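Local coordinates for NADP-dependent glyceraldehyde-3-phosphate dehydrogenase (Bacillus halodurans, PDB 3PRL), which probably catalyses the non-phosphorylating, NADP-dependent oxidation of glyceraldehyde 3-phosphate, as a member of the aldehyde dehydrogenase family, at residues D[227-241]-D[247-261]. Sequence-based numbering, arbitrary orientation. Where two conformers were deposited one is given.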
loop_
_atom_site.group_PDB
_atom_site.type_symbol
_atom_site.label_atom_id
_atom_site.label_comp_id
_atom_site.label_asym_id
_atom_site.label_seq_id
_atom_site.Cartn_x
_atom_site.Cartn_y
_atom_site.Cartn_z
ATOM N N VAL D 227 26.680 -22.541 -5.349
ATOM C CA VAL D 227 25.772 -21.909 -6.296
ATOM C C VAL D 227 24.891 -22.923 -7.033
ATOM O O VAL D 227 23.770 -22.596 -7.438
ATOM C CB VAL D 227 26.576 -20.966 -7.248
ATOM C CG1 VAL D 227 26.075 -20.978 -8.672
ATOM C CG2 VAL D 227 26.581 -19.558 -6.691
ATOM N N GLU D 228 25.399 -24.151 -7.149
ATOM C CA GLU D 228 24.731 -25.266 -7.815
ATOM C C GLU D 228 23.912 -26.168 -6.887
ATOM O O GLU D 228 23.331 -27.140 -7.342
ATOM C CB GLU D 228 25.770 -26.129 -8.547
ATOM C CG GLU D 228 26.448 -25.453 -9.735
ATOM C CD GLU D 228 27.588 -26.279 -10.351
ATOM O OE1 GLU D 228 28.035 -27.277 -9.737
ATOM O OE2 GLU D 228 28.050 -25.914 -11.459
ATOM N N HIS D 229 23.876 -25.860 -5.594
ATOM C CA HIS D 229 23.288 -26.768 -4.598
ATOM C C HIS D 229 21.760 -26.750 -4.545
ATOM O O HIS D 229 21.172 -25.704 -4.239
ATOM C CB HIS D 229 23.840 -26.445 -3.204
ATOM C CG HIS D 229 23.937 -27.639 -2.308
ATOM N ND1 HIS D 229 22.853 -28.155 -1.635
ATOM C CD2 HIS D 229 24.993 -28.412 -1.971
ATOM C CE1 HIS D 229 23.235 -29.201 -0.928
ATOM N NE2 HIS D 229 24.531 -29.380 -1.115
ATOM N N PRO D 230 21.110 -27.915 -4.798
ATOM C CA PRO D 230 19.650 -27.997 -4.717
ATOM C C PRO D 230 19.070 -27.515 -3.379
ATOM O O PRO D 230 17.894 -27.149 -3.323
ATOM C CB PRO D 230 19.357 -29.493 -4.931
ATOM C CG PRO D 230 20.640 -30.190 -4.655
ATOM C CD PRO D 230 21.708 -29.234 -5.090
ATOM N N GLY D 231 19.896 -27.489 -2.328
ATOM C CA GLY D 231 19.474 -27.009 -1.002
ATOM C C GLY D 231 19.334 -25.504 -0.847
ATOM O O GLY D 231 18.878 -25.025 0.188
ATOM N N ILE D 232 19.735 -24.761 -1.878
ATOM C CA ILE D 232 19.672 -23.299 -1.890
ATOM C C ILE D 232 18.428 -22.840 -2.647
ATOM O O ILE D 232 18.174 -23.269 -3.791
ATOM C CB ILE D 232 20.947 -22.681 -2.535
ATOM C CG1 ILE D 232 22.226 -23.086 -1.764
ATOM C CG2 ILE D 232 20.822 -21.159 -2.697
ATOM C CD1 ILE D 232 22.382 -22.490 -0.359
ATOM N N ASP D 233 17.647 -21.974 -1.997
ATOM C CA ASP D 233 16.373 -21.539 -2.529
ATOM C C ASP D 233 16.432 -20.085 -2.969
ATOM O O ASP D 233 15.457 -19.570 -3.473
ATOM C CB ASP D 233 15.275 -21.739 -1.476
ATOM C CG ASP D 233 15.296 -23.135 -0.884
ATOM O OD1 ASP D 233 14.801 -24.068 -1.552
ATOM O OD2 ASP D 233 15.831 -23.308 0.240
ATOM N N MET D 234 17.578 -19.429 -2.759
ATOM C CA MET D 234 17.778 -18.038 -3.157
ATOM C C MET D 234 19.240 -17.618 -3.033
ATOM O O MET D 234 19.904 -17.934 -2.022
ATOM C CB MET D 234 16.896 -17.113 -2.292
ATOM C CG MET D 234 16.738 -15.678 -2.800
ATOM S SD MET D 234 17.830 -14.456 -2.031
ATOM C CE MET D 234 17.103 -12.997 -2.775
ATOM N N ILE D 235 19.730 -16.893 -4.046
ATOM C CA ILE D 235 21.077 -16.313 -4.011
ATOM C C ILE D 235 21.056 -14.785 -4.040
ATOM O O ILE D 235 20.390 -14.197 -4.882
ATOM C CB ILE D 235 22.003 -16.814 -5.192
ATOM C CG1 ILE D 235 22.047 -18.335 -5.263
ATOM C CG2 ILE D 235 23.433 -16.238 -5.075
ATOM C CD1 ILE D 235 22.629 -18.967 -4.076
ATOM N N THR D 236 21.794 -14.158 -3.122
ATOM C CA THR D 236 22.052 -12.711 -3.192
ATOM C C THR D 236 23.540 -12.371 -3.136
ATOM O O THR D 236 24.246 -12.693 -2.174
ATOM C CB THR D 236 21.268 -11.932 -2.133
ATOM O OG1 THR D 236 21.605 -10.550 -2.229
ATOM C CG2 THR D 236 21.553 -12.465 -0.715
ATOM N N PHE D 237 24.012 -11.689 -4.170
ATOM C CA PHE D 237 25.447 -11.559 -4.360
ATOM C C PHE D 237 25.850 -10.152 -4.738
ATOM O O PHE D 237 25.241 -9.511 -5.614
ATOM C CB PHE D 237 25.906 -12.582 -5.415
ATOM C CG PHE D 237 27.290 -12.342 -5.965
ATOM C CD1 PHE D 237 28.393 -12.986 -5.416
ATOM C CD2 PHE D 237 27.482 -11.502 -7.054
ATOM C CE1 PHE D 237 29.683 -12.780 -5.938
ATOM C CE2 PHE D 237 28.755 -11.283 -7.574
ATOM C CZ PHE D 237 29.855 -11.931 -7.019
ATOM N N THR D 238 26.902 -9.685 -4.066
ATOM C CA THR D 238 27.550 -8.446 -4.415
ATOM C C THR D 238 29.004 -8.756 -4.730
ATOM O O THR D 238 29.674 -9.451 -3.960
ATOM C CB THR D 238 27.481 -7.437 -3.265
ATOM O OG1 THR D 238 26.114 -7.179 -2.943
ATOM C CG2 THR D 238 28.155 -6.159 -3.646
ATOM N N GLY D 239 29.482 -8.259 -5.868
ATOM C CA GLY D 239 30.867 -8.453 -6.250
ATOM C C GLY D 239 31.166 -8.094 -7.687
ATOM O O GLY D 239 30.547 -7.193 -8.259
ATOM N N GLY D 240 32.123 -8.806 -8.275
ATOM C CA GLY D 240 32.608 -8.485 -9.611
ATOM C C GLY D 240 31.595 -8.943 -10.628
ATOM O O GLY D 240 30.784 -9.829 -10.338
ATOM N N THR D 241 31.638 -8.346 -11.813
ATOM C CA THR D 241 30.632 -8.646 -12.840
ATOM C C THR D 241 30.829 -10.067 -13.342
ATOM O O THR D 241 29.882 -10.864 -13.343
ATOM C CB THR D 241 30.656 -7.607 -13.981
ATOM O OG1 THR D 241 30.380 -6.319 -13.428
ATOM C CG2 THR D 241 29.616 -7.923 -15.048
ATOM N N ILE D 247 27.589 -17.031 -11.617
ATOM C CA ILE D 247 26.542 -17.443 -10.690
ATOM C C ILE D 247 25.183 -17.566 -11.392
ATOM O O ILE D 247 24.520 -18.603 -11.288
ATOM C CB ILE D 247 26.517 -16.519 -9.448
ATOM C CG1 ILE D 247 27.742 -16.842 -8.564
ATOM C CG2 ILE D 247 25.189 -16.635 -8.684
ATOM C CD1 ILE D 247 28.057 -15.790 -7.498
ATOM N N SER D 248 24.806 -16.537 -12.142
ATOM C CA SER D 248 23.555 -16.548 -12.885
ATOM C C SER D 248 23.572 -17.735 -13.829
ATOM O O SER D 248 22.602 -18.486 -13.906
ATOM C CB SER D 248 23.347 -15.219 -13.632
ATOM O OG SER D 248 22.126 -15.197 -14.369
ATOM N N GLU D 249 24.707 -17.924 -14.504
ATOM C CA GLU D 249 24.885 -19.010 -15.463
ATOM C C GLU D 249 24.732 -20.388 -14.819
ATOM O O GLU D 249 24.076 -21.269 -15.391
ATOM C CB GLU D 249 26.247 -18.885 -16.162
ATOM C CG GLU D 249 26.468 -19.846 -17.344
ATOM C CD GLU D 249 27.948 -20.179 -17.577
ATOM O OE1 GLU D 249 28.829 -19.402 -17.130
ATOM O OE2 GLU D 249 28.224 -21.219 -18.210
ATOM N N LYS D 250 25.341 -20.581 -13.646
ATOM C CA LYS D 250 25.419 -21.919 -13.042
ATOM C C LYS D 250 24.244 -22.288 -12.132
ATOM O O LYS D 250 24.026 -23.471 -11.856
ATOM C CB LYS D 250 26.759 -22.153 -12.319
ATOM C CG LYS D 250 27.966 -21.495 -12.996
ATOM C CD LYS D 250 29.176 -22.371 -13.044
ATOM C CE LYS D 250 29.252 -23.135 -14.360
ATOM N NZ LYS D 250 30.597 -23.749 -14.463
ATOM N N ALA D 251 23.501 -21.284 -11.662
ATOM C CA ALA D 251 22.322 -21.541 -10.855
ATOM C C ALA D 251 21.113 -21.729 -11.744
ATOM O O ALA D 251 21.060 -21.205 -12.871
ATOM C CB ALA D 251 22.076 -20.435 -9.853
ATOM N N LYS D 252 20.172 -22.529 -11.247
ATOM C CA LYS D 252 18.890 -22.719 -11.919
ATOM C C LYS D 252 17.766 -22.850 -10.905
ATOM O O LYS D 252 17.997 -23.231 -9.748
ATOM C CB LYS D 252 18.917 -23.904 -12.898
ATOM C CG LYS D 252 18.837 -25.317 -12.300
ATOM C CD LYS D 252 18.277 -26.286 -13.366
ATOM C CE LYS D 252 18.279 -27.750 -12.917
ATOM N NZ LYS D 252 17.140 -28.090 -12.015
ATOM N N MET D 253 16.565 -22.494 -11.360
ATOM C CA MET D 253 15.296 -22.699 -10.649
ATOM C C MET D 253 15.122 -21.927 -9.351
ATOM O O MET D 253 14.197 -22.225 -8.571
ATOM C CB MET D 253 15.012 -24.180 -10.417
ATOM C CG MET D 253 14.682 -24.927 -11.669
ATOM S SD MET D 253 13.194 -24.424 -12.578
ATOM C CE MET D 253 11.931 -24.269 -11.293
ATOM N N ILE D 254 15.970 -20.922 -9.134
ATOM C CA ILE D 254 15.851 -20.085 -7.943
ATOM C C ILE D 254 16.003 -18.595 -8.231
ATOM O O ILE D 254 16.532 -18.201 -9.278
ATOM C CB ILE D 254 16.816 -20.551 -6.816
ATOM C CG1 ILE D 254 18.268 -20.161 -7.131
ATOM C CG2 ILE D 254 16.655 -22.059 -6.550
ATOM C CD1 ILE D 254 19.232 -20.413 -5.975
ATOM N N PRO D 255 15.515 -17.755 -7.316
ATOM C CA PRO D 255 15.727 -16.323 -7.519
ATOM C C PRO D 255 17.189 -15.976 -7.286
ATOM O O PRO D 255 17.804 -16.528 -6.373
ATOM C CB PRO D 255 14.854 -15.680 -6.442
ATOM C CG PRO D 255 14.014 -16.805 -5.857
ATOM C CD PRO D 255 14.712 -18.049 -6.108
ATOM N N VAL D 256 17.727 -15.079 -8.115
ATOM C CA VAL D 256 19.100 -14.623 -7.990
ATOM C C VAL D 256 19.177 -13.102 -8.085
ATOM O O VAL D 256 18.784 -12.505 -9.083
ATOM C CB VAL D 256 20.064 -15.293 -9.023
ATOM C CG1 VAL D 256 21.512 -14.919 -8.717
ATOM C CG2 VAL D 256 19.915 -16.798 -8.981
ATOM N N VAL D 257 19.679 -12.503 -7.011
ATOM C CA VAL D 257 19.818 -11.066 -6.889
ATOM C C VAL D 257 21.320 -10.738 -6.968
ATOM O O VAL D 257 22.131 -11.343 -6.282
ATOM C CB VAL D 257 19.141 -10.564 -5.580
ATOM C CG1 VAL D 257 19.633 -9.185 -5.155
ATOM C CG2 VAL D 257 17.607 -10.551 -5.748
ATOM N N LEU D 258 21.682 -9.815 -7.854
ATOM C CA LEU D 258 23.087 -9.468 -8.050
ATOM C C LEU D 258 23.327 -7.966 -7.985
ATOM O O LEU D 258 22.598 -7.175 -8.596
ATOM C CB LEU D 258 23.606 -10.003 -9.395
ATOM C CG LEU D 258 23.473 -11.483 -9.766
ATOM C CD1 LEU D 258 23.727 -11.713 -11.255
ATOM C CD2 LEU D 258 24.441 -12.315 -8.938
ATOM N N GLU D 259 24.344 -7.601 -7.217
ATOM C CA GLU D 259 24.869 -6.252 -7.206
ATOM C C GLU D 259 26.278 -6.325 -7.785
ATOM O O GLU D 259 27.178 -6.883 -7.164
ATOM C CB GLU D 259 24.859 -5.702 -5.774
ATOM C CG GLU D 259 23.494 -5.885 -5.105
ATOM C CD GLU D 259 23.466 -5.489 -3.649
ATOM O OE1 GLU D 259 22.369 -5.142 -3.170
ATOM O OE2 GLU D 259 24.517 -5.527 -2.981
ATOM N N LEU D 260 26.458 -5.778 -8.977
ATOM C CA LEU D 260 27.746 -5.886 -9.669
ATOM C C LEU D 260 28.385 -4.515 -9.910
ATOM O O LEU D 260 28.170 -3.576 -9.137
ATOM C CB LEU D 260 27.612 -6.716 -10.972
ATOM C CG LEU D 260 26.767 -7.998 -10.791
ATOM C CD1 LEU D 260 26.407 -8.679 -12.084
ATOM C CD2 LEU D 260 27.431 -8.972 -9.851
ATOM N N GLY D 261 29.186 -4.408 -10.965
ATOM C CA GLY D 261 29.972 -3.212 -11.204
ATOM C C GLY D 261 29.228 -2.031 -11.791
ATOM O O GLY D 261 28.132 -2.166 -12.366
#
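Ile235 and Phe237 pair with Val256 and Leu258 in a parallel ladder: strands 234-238 and 256-259 run 7° apart, and helix 241-250 joins them in a beta-alpha-beta unit of the Rossmann-like cofactor domain. Five backbone hydrogen bonds alternate across it, starting at Ile235 N to Pro255 O (3.0 Å). Glu259 N to Phe237 O, at 2.6 Å, is short and nearly straight, and Gly239 N to Glu259 O closes the series. Beyond it, Gly261 N reaches Thr241 OG1 only weakly (3.3 Å).

Apolar contacts fill the helix-facing side. Ile247 CD1 lies over one face of the Phe237 ring, 3.8 Å from its centroid and 24° off the normal, a CH-pi contact. Leu260 CD2 meets CE2 of Phe237 at the ring edge (3.5 Å), while Leu258 CD2 approaches CD2 obliquely. With CG turned anti to the backbone N (chi1 166°), the phenyl group stands between these three side chains. Replacing Phe237 by an alanine would probably strip Ile247 CD1 of its CH-pi face and open a gap beside Leu258 CD2 and Leu260 CD2. Farther back, Ile254 CD1 touches both Ile235 CG1 (3.6 Å) and Ile232 CG2, and Val227 CG2 presses on Ile247 CG1 (3.5 Å).

The opposite face is mixed: Thr236, Thr238 and Glu259 lie with Val257. Thr238 and Glu259 are bridge partners there; Thr238 OG1 is hydrogen-bonded to Lys172, and in one of two modelled conformers Glu259 OE1 pairs with Arg446, a tentative salt bridge. Thr236 OG1, buried against Val257 CG1 (3.8 Å), has no polar partner in the model.

The chemistry is thus divided: an apolar seam packs the helix that follows Gly240, its N-cap and an NADP-binding residue, against the strands, while the backbone ladder fixes the strand carrying Glu259, the predicted active-site residue.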